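Local atomic coordinates of B-agarase (Agarivorans gilvus, PDB entry 5Z6P), a protein that probably hydrolyses agarose as a family 50 glycoside hydrolase, with a CBM-like domain and a region related to beta-galactosidases. Residues S220-R225 / R361-W366; Q490-I495 / K607-N612; C96-A101 / N205-S210. All coordinates share one frame; numbering follows the deposited sequence.

Interaction 1: S220-R225 / R361-W366; sequences SGIIDR and RAMYQW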
ATOM      1  N   SER A 220      15.946  22.874  -6.517  1.00 25.57           N
ATOM      2  CA  SER A 220      15.471  23.920  -7.404  1.00 21.57           C
ATOM      3  C   SER A 220      15.563  23.475  -8.853  1.00 22.63           C
ATOM      4  O   SER A 220      16.602  23.004  -9.310  1.00 23.42           O
ATOM      5  CB  SER A 220      16.273  25.209  -7.189  1.00 27.04           C
ATOM      6  OG  SER A 220      15.963  26.173  -8.174  1.00 26.43           O
ATOM      7  N   GLY A 221      14.456  23.602  -9.567  1.00 22.07           N
ATOM      8  CA  GLY A 221      14.412  23.249 -10.975  1.00 18.43           C
ATOM      9  C   GLY A 221      14.578  21.773 -11.306  1.00 22.99           C
ATOM     10  O   GLY A 221      14.968  21.442 -12.422  1.00 22.33           O
ATOM     11  N   ILE A 222      14.281  20.889 -10.354  1.00 19.55           N
ATOM     12  CA  ILE A 222      14.449  19.444 -10.574  1.00 21.05           C
ATOM     13  C   ILE A 222      13.350  18.822 -11.446  1.00 21.82           C
ATOM     14  O   ILE A 222      13.522  17.716 -11.960  1.00 20.33           O
ATOM     15  CB  ILE A 222      14.509  18.662  -9.227  1.00 21.23           C
ATOM     16  CG1 ILE A 222      14.996  17.221  -9.422  1.00 23.87           C
ATOM     17  CG2 ILE A 222      13.168  18.609  -8.600  1.00 20.81           C
ATOM     18  CD1 ILE A 222      16.456  17.039  -9.249  1.00 25.59           C
ATOM     19  N   ILE A 223      12.224  19.514 -11.614  1.00 20.01           N
ATOM     20  CA  ILE A 223      11.125  18.993 -12.436  1.00 17.51           C
ATOM     21  C   ILE A 223      10.993  19.725 -13.772  1.00 18.26           C
ATOM     22  O   ILE A 223      10.903  20.949 -13.804  1.00 20.05           O
ATOM     23  CB  ILE A 223       9.759  19.079 -11.698  1.00 16.57           C
ATOM     24  CG1 ILE A 223       9.831  18.458 -10.295  1.00 16.73           C
ATOM     25  CG2 ILE A 223       8.668  18.427 -12.534  1.00 15.82           C
ATOM     26  CD1 ILE A 223      10.197  16.974 -10.269  1.00 14.74           C
ATOM     27  N   ASP A 224      10.970  18.983 -14.878  1.00 21.85           N
ATOM     28  CA  ASP A 224      10.843  19.610 -16.193  1.00 19.80           C
ATOM     29  C   ASP A 224       9.381  19.861 -16.534  1.00 21.59           C
ATOM     30  O   ASP A 224       8.502  19.642 -15.705  1.00 19.15           O
ATOM     31  CB  ASP A 224      11.535  18.776 -17.290  1.00 19.90           C
ATOM     32  CG  ASP A 224      10.873  17.431 -17.550  1.00 18.97           C
ATOM     33  OD1 ASP A 224       9.677  17.250 -17.273  1.00 21.14           O
ATOM     34  OD2 ASP A 224      11.563  16.546 -18.087  1.00 22.43           O
ATOM     35  N   ARG A 225       9.117  20.309 -17.759  1.00 21.41           N
ATOM     36  CA  ARG A 225       7.766  20.721 -18.110  1.00 20.67           C
ATOM     37  C   ARG A 225       6.796  19.558 -18.298  1.00 18.79           C
ATOM     38  O   ARG A 225       5.598  19.771 -18.416  1.00 17.93           O
ATOM     39  CB  ARG A 225       7.783  21.581 -19.366  1.00 18.27           C
ATOM     40  CG  ARG A 225       8.128  20.882 -20.656  1.00 17.91           C
ATOM     41  CD  ARG A 225       8.373  21.956 -21.723  1.00 22.69           C
ATOM     42  NE  ARG A 225       8.550  21.406 -23.060  1.00 26.06           N
ATOM     43  CZ  ARG A 225       9.727  21.131 -23.606  1.00 27.98           C
ATOM     44  NH1 ARG A 225      10.840  21.350 -22.926  1.00 23.78           N
ATOM     45  NH2 ARG A 225       9.787  20.634 -24.834  1.00 29.38           N
ATOM     46  N   ARG A 361       7.694  25.569  -5.103  1.00 18.22           N
ATOM     47  CA  ARG A 361       7.479  26.249  -6.377  1.00 19.58           C
ATOM     48  C   ARG A 361       8.766  26.342  -7.204  1.00 17.72           C
ATOM     49  O   ARG A 361       8.739  26.188  -8.426  1.00 18.73           O
ATOM     50  CB  ARG A 361       6.884  27.649  -6.143  1.00 22.11           C
ATOM     51  CG  ARG A 361       6.683  28.487  -7.400  1.00 19.85           C
ATOM     52  CD  ARG A 361       5.909  27.739  -8.468  1.00 21.00           C
ATOM     53  NE  ARG A 361       5.701  28.515  -9.692  1.00 21.27           N
ATOM     54  CZ  ARG A 361       6.523  28.520 -10.738  1.00 23.20           C
ATOM     55  NH1 ARG A 361       7.637  27.802 -10.728  1.00 24.52           N
ATOM     56  NH2 ARG A 361       6.228  29.239 -11.808  1.00 22.57           N
ATOM     57  N   ALA A 362       9.892  26.567  -6.543  1.00 19.91           N
ATOM     58  CA  ALA A 362      11.166  26.661  -7.258  1.00 18.36           C
ATOM     59  C   ALA A 362      11.637  25.306  -7.818  1.00 21.07           C
ATOM     60  O   ALA A 362      12.584  25.246  -8.603  1.00 18.60           O
ATOM     61  CB  ALA A 362      12.223  27.250  -6.362  1.00 23.22           C
ATOM     62  N   MET A 363      10.976  24.215  -7.434  1.00 18.21           N
ATOM     63  CA  MET A 363      11.342  22.912  -8.005  1.00 19.40           C
ATOM     64  C   MET A 363      10.900  22.797  -9.460  1.00 18.71           C
ATOM     65  O   MET A 363      11.477  22.033 -10.234  1.00 16.49           O
ATOM     66  CB  MET A 363      10.733  21.760  -7.199  1.00 19.52           C
ATOM     67  CG  MET A 363      11.348  21.512  -5.834  1.00 17.33           C
ATOM     68  SD  MET A 363      10.479  20.194  -4.931  1.00 21.89           S
ATOM     69  CE  MET A 363      11.012  18.754  -5.835  1.00 19.25           C
ATOM     70  N   TYR A 364       9.865  23.544  -9.827  1.00 17.11           N
ATOM     71  CA  TYR A 364       9.303  23.422 -11.165  1.00 17.70           C
ATOM     72  C   TYR A 364       9.972  24.360 -12.165  1.00 19.10           C
ATOM     73  O   TYR A 364       9.979  25.579 -11.993  1.00 20.07           O
ATOM     74  CB  TYR A 364       7.788  23.667 -11.139  1.00 16.58           C
ATOM     75  CG  TYR A 364       7.060  22.757 -10.177  1.00 15.38           C
ATOM     76  CD1 TYR A 364       6.787  21.435 -10.512  1.00 15.41           C
ATOM     77  CD2 TYR A 364       6.667  23.209  -8.922  1.00 18.91           C
ATOM     78  CE1 TYR A 364       6.129  20.595  -9.632  1.00 16.20           C
ATOM     79  CE2 TYR A 364       6.016  22.366  -8.024  1.00 17.54           C
ATOM     80  CZ  TYR A 364       5.753  21.062  -8.387  1.00 17.67           C
ATOM     81  OH  TYR A 364       5.099  20.229  -7.511  1.00 17.30           O
ATOM     82  N   GLN A 365      10.544  23.770 -13.205  1.00 19.09           N
ATOM     83  CA  GLN A 365      11.081  24.526 -14.326  1.00 18.15           C
ATOM     84  C   GLN A 365       9.965  25.185 -15.130  1.00 22.52           C
ATOM     85  O   GLN A 365      10.149  26.263 -15.678  1.00 24.15           O
ATOM     86  CB  GLN A 365      11.904  23.626 -15.245  1.00 19.44           C
ATOM     87  CG  GLN A 365      13.228  23.167 -14.691  1.00 16.52           C
ATOM     88  CD  GLN A 365      14.003  22.316 -15.688  1.00 20.43           C
ATOM     89  OE1 GLN A 365      13.428  21.684 -16.573  1.00 24.74           O
ATOM     90  NE2 GLN A 365      15.312  22.291 -15.542  1.00 22.72           N
ATOM     91  N   TRP A 366       8.816  24.522 -15.219  1.00 20.70           N
ATOM     92  CA  TRP A 366       7.677  25.074 -15.941  1.00 18.10           C
ATOM     93  C   TRP A 366       6.337  24.820 -15.259  1.00 22.33           C
ATOM     94  O   TRP A 366       6.018  23.700 -14.863  1.00 15.44           O
ATOM     95  CB  TRP A 366       7.622  24.513 -17.354  1.00 20.26           C
ATOM     96  CG  TRP A 366       6.440  24.978 -18.144  1.00 20.69           C
ATOM     97  CD1 TRP A 366       6.353  26.117 -18.893  1.00 22.61           C
ATOM     98  CD2 TRP A 366       5.178  24.310 -18.286  1.00 20.32           C
ATOM     99  NE1 TRP A 366       5.117  26.201 -19.481  1.00 21.91           N
ATOM    100  CE2 TRP A 366       4.375  25.106 -19.123  1.00 21.87           C
ATOM    101  CE3 TRP A 366       4.642  23.121 -17.773  1.00 20.07           C
ATOM    102  CZ2 TRP A 366       3.071  24.751 -19.467  1.00 18.29           C
ATOM    103  CZ3 TRP A 366       3.358  22.773 -18.119  1.00 18.04           C
ATOM    104  CH2 TRP A 366       2.584  23.589 -18.958  1.00 18.46           C
TER
HETATM  105  O   HOH W   1       8.087  21.882 -14.068  1.00 18.49           O
HETATM  106  O   HOH W   2      11.665  22.017 -18.964  1.00 21.33           O

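Interaction 2: Q490-I495 / K607-N612; sequences QVKNEI and KKQLPN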
ATOM      1  N   GLN A 490     -25.613   4.818  -5.164  1.00 18.34           N
ATOM      2  CA  GLN A 490     -24.717   5.524  -6.086  1.00 17.43           C
ATOM      3  C   GLN A 490     -23.933   4.558  -6.982  1.00 18.61           C
ATOM      4  O   GLN A 490     -23.738   4.833  -8.159  1.00 18.99           O
ATOM      5  CB  GLN A 490     -23.756   6.416  -5.325  1.00 20.03           C
ATOM      6  CG  GLN A 490     -22.842   7.212  -6.228  1.00 24.32           C
ATOM      7  CD  GLN A 490     -21.688   7.845  -5.485  1.00 27.96           C
ATOM      8  OE1 GLN A 490     -20.524   7.556  -5.765  1.00 34.61           O
ATOM      9  NE2 GLN A 490     -22.000   8.710  -4.530  1.00 33.09           N
ATOM     10  N   VAL A 491     -23.500   3.432  -6.422  1.00 16.27           N
ATOM     11  CA  VAL A 491     -22.854   2.381  -7.220  1.00 19.41           C
ATOM     12  C   VAL A 491     -23.820   1.832  -8.270  1.00 18.70           C
ATOM     13  O   VAL A 491     -23.431   1.574  -9.403  1.00 19.67           O
ATOM     14  CB  VAL A 491     -22.323   1.210  -6.347  1.00 16.42           C
ATOM     15  CG1 VAL A 491     -21.816   0.052  -7.225  1.00 18.15           C
ATOM     16  CG2 VAL A 491     -21.206   1.686  -5.448  1.00 17.46           C
ATOM     17  N   LYS A 492     -25.088   1.683  -7.899  1.00 21.14           N
ATOM     18  CA  LYS A 492     -26.074   1.169  -8.831  1.00 17.04           C
ATOM     19  C   LYS A 492     -26.308   2.156  -9.962  1.00 18.50           C
ATOM     20  O   LYS A 492     -26.419   1.766 -11.111  1.00 17.32           O
ATOM     21  CB  LYS A 492     -27.385   0.863  -8.129  1.00 17.65           C
ATOM     22  CG  LYS A 492     -28.438   0.284  -9.064  1.00 20.64           C
ATOM     23  CD  LYS A 492     -29.744   0.108  -8.352  1.00 18.96           C
ATOM     24  CE  LYS A 492     -30.819  -0.464  -9.278  1.00 26.92           C
ATOM     25  NZ  LYS A 492     -30.649  -1.905  -9.553  1.00 27.28           N
ATOM     26  N   ASN A 493     -26.384   3.436  -9.619  1.00 17.19           N
ATOM     27  CA  ASN A 493     -26.519   4.493 -10.605  1.00 19.43           C
ATOM     28  C   ASN A 493     -25.297   4.552 -11.544  1.00 23.38           C
ATOM     29  O   ASN A 493     -25.413   4.924 -12.708  1.00 21.07           O
ATOM     30  CB  ASN A 493     -26.724   5.833  -9.905  1.00 21.00           C
ATOM     31  CG  ASN A 493     -27.283   6.891 -10.827  1.00 33.55           C
ATOM     32  OD1 ASN A 493     -28.069   6.594 -11.724  1.00 44.25           O
ATOM     33  ND2 ASN A 493     -26.893   8.137 -10.602  1.00 37.19           N
ATOM     34  N   GLU A 494     -24.136   4.163 -11.034  1.00 17.70           N
ATOM     35  CA  GLU A 494     -22.921   4.163 -11.833  1.00 19.18           C
ATOM     36  C   GLU A 494     -22.857   2.952 -12.754  1.00 18.54           C
ATOM     37  O   GLU A 494     -22.531   3.081 -13.920  1.00 19.46           O
ATOM     38  CB  GLU A 494     -21.674   4.182 -10.941  1.00 17.13           C
ATOM     39  CG  GLU A 494     -21.300   5.527 -10.370  1.00 19.19           C
ATOM     40  CD  GLU A 494     -20.302   5.397  -9.221  1.00 24.98           C
ATOM     41  OE1 GLU A 494     -19.943   4.262  -8.844  1.00 25.10           O
ATOM     42  OE2 GLU A 494     -19.883   6.425  -8.682  1.00 26.66           O
ATOM     43  N   ILE A 495     -23.157   1.769 -12.236  1.00 18.58           N
ATOM     44  CA  ILE A 495     -22.881   0.576 -13.019  1.00 17.68           C
ATOM     45  C   ILE A 495     -24.111   0.145 -13.801  1.00 19.71           C
ATOM     46  O   ILE A 495     -24.022  -0.699 -14.692  1.00 23.39           O
ATOM     47  CB  ILE A 495     -22.357  -0.600 -12.130  1.00 17.32           C
ATOM     48  CG1 ILE A 495     -23.453  -1.173 -11.225  1.00 15.21           C
ATOM     49  CG2 ILE A 495     -21.083  -0.184 -11.361  1.00 13.43           C
ATOM     50  CD1 ILE A 495     -23.199  -2.608 -10.816  1.00 15.73           C
ATOM     51  N   LYS A 607     -27.273  -6.369  -1.593  1.00 14.98           N
ATOM     52  CA  LYS A 607     -28.120  -7.356  -2.263  1.00 18.56           C
ATOM     53  C   LYS A 607     -29.534  -6.840  -2.504  1.00 17.82           C
ATOM     54  O   LYS A 607     -30.190  -7.320  -3.416  1.00 18.68           O
ATOM     55  CB  LYS A 607     -28.169  -8.676  -1.480  1.00 21.08           C
ATOM     56  CG  LYS A 607     -26.821  -9.411  -1.346  1.00 20.92           C
ATOM     57  CD  LYS A 607     -26.150  -9.710  -2.698  1.00 23.88           C
ATOM     58  CE  LYS A 607     -24.810 -10.441  -2.531  1.00 23.67           C
ATOM     59  NZ  LYS A 607     -24.178 -10.828  -3.839  1.00 31.62           N
ATOM     60  N   LYS A 608     -29.994  -5.848  -1.733  1.00 13.31           N
ATOM     61  CA  LYS A 608     -31.342  -5.303  -1.939  1.00 15.07           C
ATOM     62  C   LYS A 608     -31.442  -4.599  -3.276  1.00 18.39           C
ATOM     63  O   LYS A 608     -32.498  -4.585  -3.896  1.00 21.70           O
ATOM     64  CB  LYS A 608     -31.749  -4.306  -0.838  1.00 14.23           C
ATOM     65  CG  LYS A 608     -32.096  -4.905   0.549  1.00 17.79           C
ATOM     66  CD  LYS A 608     -32.370  -3.780   1.561  1.00 16.86           C
ATOM     67  CE  LYS A 608     -32.336  -4.271   2.998  1.00 16.82           C
ATOM     68  NZ  LYS A 608     -32.802  -3.229   3.951  1.00 14.15           N
ATOM     69  N   GLN A 609     -30.342  -3.989  -3.705  1.00 15.37           N
ATOM     70  CA  GLN A 609     -30.349  -3.195  -4.931  1.00 18.61           C
ATOM     71  C   GLN A 609     -29.565  -3.862  -6.064  1.00 19.86           C
ATOM     72  O   GLN A 609     -29.848  -3.634  -7.239  1.00 20.87           O
ATOM     73  CB  GLN A 609     -29.783  -1.805  -4.661  1.00 14.84           C
ATOM     74  CG  GLN A 609     -30.475  -1.058  -3.523  1.00 15.33           C
ATOM     75  CD  GLN A 609     -30.023   0.379  -3.443  1.00 16.66           C
ATOM     76  OE1 GLN A 609     -30.014   1.095  -4.450  1.00 15.52           O
ATOM     77  NE2 GLN A 609     -29.631   0.812  -2.248  1.00 15.19           N
ATOM     78  N   LEU A 610     -28.594  -4.690  -5.704  1.00 14.60           N
ATOM     79  CA  LEU A 610     -27.738  -5.330  -6.699  1.00 16.64           C
ATOM     80  C   LEU A 610     -27.540  -6.808  -6.389  1.00 17.27           C
ATOM     81  O   LEU A 610     -26.423  -7.245  -6.145  1.00 16.53           O
ATOM     82  CB  LEU A 610     -26.378  -4.616  -6.775  1.00 18.23           C
ATOM     83  CG  LEU A 610     -26.412  -3.184  -7.293  1.00 17.86           C
ATOM     84  CD1 LEU A 610     -25.084  -2.453  -7.049  1.00 19.08           C
ATOM     85  CD2 LEU A 610     -26.756  -3.187  -8.774  1.00 17.98           C
ATOM     86  N   PRO A 611     -28.635  -7.580  -6.412  1.00 15.31           N
ATOM     87  CA  PRO A 611     -28.621  -8.942  -5.887  1.00 18.76           C
ATOM     88  C   PRO A 611     -27.752  -9.903  -6.693  1.00 17.75           C
ATOM     89  O   PRO A 611     -27.468 -10.984  -6.206  1.00 19.11           O
ATOM     90  CB  PRO A 611     -30.100  -9.358  -5.956  1.00 17.41           C
ATOM     91  CG  PRO A 611     -30.663  -8.558  -7.055  1.00 16.17           C
ATOM     92  CD  PRO A 611     -29.923  -7.245  -7.041  1.00 18.98           C
ATOM     93  N   ASN A 612     -27.329  -9.502  -7.883  1.00 20.65           N
ATOM     94  CA  ASN A 612     -26.617 -10.391  -8.804  1.00 16.88           C
ATOM     95  C   ASN A 612     -25.105 -10.171  -8.832  1.00 17.95           C
ATOM     96  O   ASN A 612     -24.378 -10.891  -9.509  1.00 16.71           O
ATOM     97  CB  ASN A 612     -27.166 -10.209 -10.218  1.00 16.43           C
ATOM     98  CG  ASN A 612     -28.613 -10.602 -10.332  1.00 17.63           C
ATOM     99  OD1 ASN A 612     -28.992 -11.695  -9.944  1.00 21.88           O
ATOM    100  ND2 ASN A 612     -29.433  -9.703 -10.848  1.00 20.52           N
TER

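Interaction 3: C96-A101 / N205-S210; sequences CFAFDA and NFRLQS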
ATOM      1  N   CYS A  96      24.811  10.086  10.354  1.00 29.99           N
ATOM      2  CA  CYS A  96      24.125   8.871   9.925  1.00 26.22           C
ATOM      3  C   CYS A  96      24.735   7.605  10.538  1.00 28.24           C
ATOM      4  O   CYS A  96      25.947   7.506  10.750  1.00 26.45           O
ATOM      5  CB  CYS A  96      24.162   8.728   8.404  1.00 26.46           C
ATOM      6  SG  CYS A  96      23.467  10.099   7.476  1.00 31.78           S
ATOM      7  N   PHE A  97      23.878   6.638  10.825  1.00 26.63           N
ATOM      8  CA  PHE A  97      24.331   5.271  10.986  1.00 23.80           C
ATOM      9  C   PHE A  97      24.556   4.728   9.573  1.00 24.81           C
ATOM     10  O   PHE A  97      23.702   4.874   8.706  1.00 24.62           O
ATOM     11  CB  PHE A  97      23.314   4.434  11.767  1.00 22.89           C
ATOM     12  CG  PHE A  97      23.598   2.965  11.737  1.00 24.61           C
ATOM     13  CD1 PHE A  97      24.590   2.424  12.532  1.00 26.02           C
ATOM     14  CD2 PHE A  97      22.882   2.126  10.900  1.00 25.89           C
ATOM     15  CE1 PHE A  97      24.860   1.062  12.497  1.00 27.33           C
ATOM     16  CE2 PHE A  97      23.150   0.764  10.859  1.00 24.88           C
ATOM     17  CZ  PHE A  97      24.138   0.235  11.658  1.00 25.32           C
ATOM     18  N   ALA A  98      25.718   4.138   9.328  1.00 24.80           N
ATOM     19  CA  ALA A  98      26.081   3.740   7.979  1.00 22.08           C
ATOM     20  C   ALA A  98      26.775   2.380   7.935  1.00 23.20           C
ATOM     21  O   ALA A  98      27.332   1.916   8.924  1.00 24.12           O
ATOM     22  CB  ALA A  98      26.964   4.788   7.353  1.00 24.20           C
ATOM     23  N   PHE A  99      26.717   1.746   6.774  1.00 23.56           N
ATOM     24  CA  PHE A  99      27.466   0.522   6.523  1.00 24.09           C
ATOM     25  C   PHE A  99      27.553   0.298   5.025  1.00 23.99           C
ATOM     26  O   PHE A  99      26.811   0.895   4.251  1.00 21.79           O
ATOM     27  CB  PHE A  99      26.813  -0.685   7.207  1.00 22.48           C
ATOM     28  CG  PHE A  99      25.398  -0.945   6.772  1.00 21.12           C
ATOM     29  CD1 PHE A  99      24.338  -0.347   7.433  1.00 22.31           C
ATOM     30  CD2 PHE A  99      25.127  -1.792   5.714  1.00 22.67           C
ATOM     31  CE1 PHE A  99      23.039  -0.584   7.042  1.00 19.26           C
ATOM     32  CE2 PHE A  99      23.829  -2.036   5.326  1.00 20.19           C
ATOM     33  CZ  PHE A  99      22.790  -1.419   5.984  1.00 21.64           C
ATOM     34  N   ASP A 100      28.461  -0.569   4.613  1.00 24.74           N
ATOM     35  CA  ASP A 100      28.576  -0.892   3.202  1.00 23.94           C
ATOM     36  C   ASP A 100      27.977  -2.257   2.974  1.00 21.95           C
ATOM     37  O   ASP A 100      28.009  -3.087   3.870  1.00 22.89           O
ATOM     38  CB  ASP A 100      30.033  -0.849   2.747  1.00 26.99           C
ATOM     39  CG  ASP A 100      30.615   0.548   2.801  1.00 30.40           C
ATOM     40  OD1 ASP A 100      29.832   1.520   2.871  1.00 27.71           O
ATOM     41  OD2 ASP A 100      31.853   0.676   2.771  1.00 33.92           O
ATOM     42  N   ALA A 101      27.435  -2.485   1.784  1.00 22.64           N
ATOM     43  CA  ALA A 101      26.817  -3.761   1.469  1.00 23.68           C
ATOM     44  C   ALA A 101      26.957  -4.135  -0.003  1.00 26.61           C
ATOM     45  O   ALA A 101      26.850  -3.279  -0.874  1.00 24.06           O
ATOM     46  CB  ALA A 101      25.353  -3.733   1.857  1.00 21.85           C
ATOM     47  N   ASN A 205      32.089  -2.368   7.421  1.00 29.64           N
ATOM     48  CA  ASN A 205      32.302  -0.948   7.574  1.00 29.46           C
ATOM     49  C   ASN A 205      31.163  -0.198   8.249  1.00 28.97           C
ATOM     50  O   ASN A 205      30.873   0.947   7.920  1.00 27.16           O
ATOM     51  CB  ASN A 205      32.578  -0.408   6.189  1.00 31.78           C
ATOM     52  CG  ASN A 205      33.866  -0.958   5.558  1.00 41.42           C
ATOM     53  OD1 ASN A 205      34.592  -0.144   4.976  1.00 54.81           O
ATOM     54  ND2 ASN A 205      34.307  -2.172   5.958  1.00 56.47           N
ATOM     55  N   PHE A 206      30.601  -0.836   9.265  1.00 24.83           N
ATOM     56  CA  PHE A 206      29.671  -0.183  10.168  1.00 24.77           C
ATOM     57  C   PHE A 206      30.377   0.973  10.854  1.00 29.29           C
ATOM     58  O   PHE A 206      31.499   0.832  11.331  1.00 31.98           O
ATOM     59  CB  PHE A 206      29.099  -1.159  11.220  1.00 24.55           C
ATOM     60  CG  PHE A 206      28.190  -2.209  10.650  1.00 25.32           C
ATOM     61  CD1 PHE A 206      28.710  -3.399  10.185  1.00 25.01           C
ATOM     62  CD2 PHE A 206      26.826  -2.000  10.566  1.00 21.89           C
ATOM     63  CE1 PHE A 206      27.900  -4.363   9.656  1.00 25.19           C
ATOM     64  CE2 PHE A 206      26.006  -2.973  10.026  1.00 21.96           C
ATOM     65  CZ  PHE A 206      26.551  -4.154   9.578  1.00 26.17           C
ATOM     66  N   ARG A 207      29.688   2.109  10.906  1.00 28.69           N
ATOM     67  CA  ARG A 207      30.270   3.365  11.334  1.00 26.56           C
ATOM     68  C   ARG A 207      29.200   4.395  11.626  1.00 28.92           C
ATOM     69  O   ARG A 207      28.054   4.248  11.202  1.00 27.40           O
ATOM     70  CB  ARG A 207      31.199   3.902  10.252  1.00 27.84           C
ATOM     71  CG  ARG A 207      30.477   4.284   8.972  1.00 26.33           C
ATOM     72  CD  ARG A 207      31.410   4.239   7.793  1.00 21.69           C
ATOM     73  NE  ARG A 207      30.808   4.733   6.566  1.00 27.38           N
ATOM     74  CZ  ARG A 207      30.405   3.963   5.560  1.00 28.71           C
ATOM     75  NH1 ARG A 207      30.531   2.656   5.635  1.00 25.27           N
ATOM     76  NH2 ARG A 207      29.879   4.504   4.474  1.00 27.15           N
ATOM     77  N   LEU A 208      29.593   5.437  12.353  1.00 28.96           N
ATOM     78  CA  LEU A 208      28.815   6.658  12.441  1.00 28.53           C
ATOM     79  C   LEU A 208      29.470   7.658  11.502  1.00 30.21           C
ATOM     80  O   LEU A 208      30.694   7.791  11.484  1.00 31.09           O
ATOM     81  CB  LEU A 208      28.761   7.183  13.876  1.00 28.59           C
ATOM     82  CG  LEU A 208      27.991   6.264  14.827  1.00 27.22           C
ATOM     83  CD1 LEU A 208      28.141   6.708  16.256  1.00 32.65           C
ATOM     84  CD2 LEU A 208      26.524   6.217  14.454  1.00 28.85           C
ATOM     85  N   GLN A 209      28.659   8.330  10.696  1.00 30.04           N
ATOM     86  CA  GLN A 209      29.187   9.231   9.690  1.00 30.13           C
ATOM     87  C   GLN A 209      28.487  10.576   9.725  1.00 30.22           C
ATOM     88  O   GLN A 209      27.264  10.648   9.705  1.00 31.05           O
ATOM     89  CB  GLN A 209      29.060   8.609   8.302  1.00 30.82           C
ATOM     90  CG  GLN A 209      29.712   9.424   7.210  1.00 33.13           C
ATOM     91  CD  GLN A 209      30.264   8.557   6.100  1.00 35.65           C
ATOM     92  OE1 GLN A 209      30.929   7.550   6.350  1.00 31.70           O
ATOM     93  NE2 GLN A 209      30.003   8.951   4.861  1.00 42.41           N
ATOM     94  N   SER A 210      29.286  11.633   9.778  1.00 31.50           N
ATOM     95  CA  SER A 210      28.779  12.995   9.747  1.00 33.62           C
ATOM     96  C   SER A 210      28.012  13.264   8.459  1.00 36.34           C
ATOM     97  O   SER A 210      28.407  12.829   7.373  1.00 31.87           O
ATOM     98  CB  SER A 210      29.924  13.994   9.888  1.00 39.54           C
ATOM     99  OG  SER A 210      30.625  14.128   8.662  1.00 42.81           O
TER

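Interaction 1: S220-R225 / R361-W366
Q365 holds CG opposite its own carbonyl carbon (chi1 -71°) and then runs extended, which lays its side chain along the backbone of 220-225. Q365 CG sits 3.3 Å from I223 O, and Q365 OE1 ends beside CA and CB of D224. W366 swings CG away from its backbone N (chi1 177°), and W366 CB meets R225 CB at 3.6 Å.

The contact pairs two irregular loops, one after strand 199-210 and one after helix 353-361, through a single beta bridge, I223 with Y364. I223 N donates to M363 O at 3.0 Å, and Q365 N returns a bond to I223 O at 2.9 Å. G221 N reaches A362 O at 2.7 Å, on a lone pair in the carbonyl plane. That carbonyl belongs to the type I turn R361-Y364. Two waters add links: water 1 joins D224 O to W366 N, and water 2 binds Q365 OE1 and, weakly, R225 N.

On the buried side I222 CG2 lies 3.5 Å from M363 CE, the two side chains running alongside each other. Y364 OH bonds I316 O and T723 OG1. R225 forms a salt bridge with E241 of helix 241-255, W366 packs on helix 397-406, and Y364 touches strand 315-325.

Interaction 2: Q490-I495 / K607-N612
L610 packs against V491, K492 and I495 where the last turn of helix 478-495 faces the C-terminal part of helix 581-609 and the chain that follows. Both helices lie in the region related to beta-galactosidases, consistent with the (beta/alpha)8 barrel of family 50 and its relatives.

The two methyl branches of L610 divide the work. L610 CD1 lies 4.1 Å from V491 CG1, with the side chains crossing at about a right angle. L610 CD2 meets K492 CG at 3.9 Å and also touches CD1 of I495, the leucine and isoleucine reaching tip to tip. L610 CG stands opposite its carbonyl carbon (chi1 -66°), which turns its two methyls toward V491, K492 and I495.

The aliphatic part of K492 covers one flank of the leucine. K492 CD also passes 4.0 Å from Q609 OE1. The lysine chain is extended until its last torsion, where it bends (chi4 75°). K492 NZ donates to Q609 O at 3.0 Å, tilted 16° from the carbonyl plane.

Further out, D497 pairs with the K492 ammonium in a salt bridge. V491 and I495 rest on strand 449-453, and L610 touches I504 of strand 501-506. The amide of Q609 is tied back to helix 478-495, which fixes it beside the lysine chain: Q609 OE1 accepts from S489 OG, and Q609 NE2 donates to A485 O.

Interaction 3: C96-A101 / N205-S210
R207 and D100 form a salt bridge across two antiparallel strands of the CBM-like beta domain. R207 NH1 donates to D100 OD1 at 3.1 Å and to N205 O at 2.9 Å. R207 NH2 reaches OD1 only weakly, but also bonds S136 OG. R207 NE donates to Q209 OE1 at 2.8 Å. R207 CG lies between backbone N and carbonyl carbon (chi1 66°), and the chain then extends to NE, carrying the guanidinium over A98 CB toward D100. The bonds to D100, N205 and Q209 lie near the guanidinium plane and fix its rotation. D100 OD1 is met 63° out of the carboxylate plane. It also bonds S136 OG, while OD2 has a weak bond with Q134 NE2.

C96 with Q209 and A98 with R207 are hydrogen-bonded pairs, each with both N-H to O bonds made. C96 N to Q209 O is the shortest, 2.6 Å. F97 and L208 form the non-hydrogen-bonded pair between them. F97 and F99 turn their backbone bonds to V139 and F137.

On the face away from R207, F99 CB sits over the F206 ring as a CH-pi contact, and F97 CZ meets that ring's edge.

Strand 95-103 is flanked by 199-210 and 135-140. F99 packs on strand 109-117, whereas C96 and Q209 touch strand 168-174.

In the fold
From the N terminus, interaction 3 comes first. It closes a span of 103 residues, rich in strand and without helix, by pairing strands 95-103 and 199-210 in the CBM-like domain. Interaction 1 follows. It ties the loop after strand 199-210 to the loop between helix 353-361 and strand 378-384, closing a span of 135 residues. Interaction 2 closes last, over a largely helical span, joining helix 478-495 to the end of helix 581-609. The three are in series; none nests or crosses. Interactions 2 and 3 lie on opposite sides of the chain's centre, their centres about 57 Å apart.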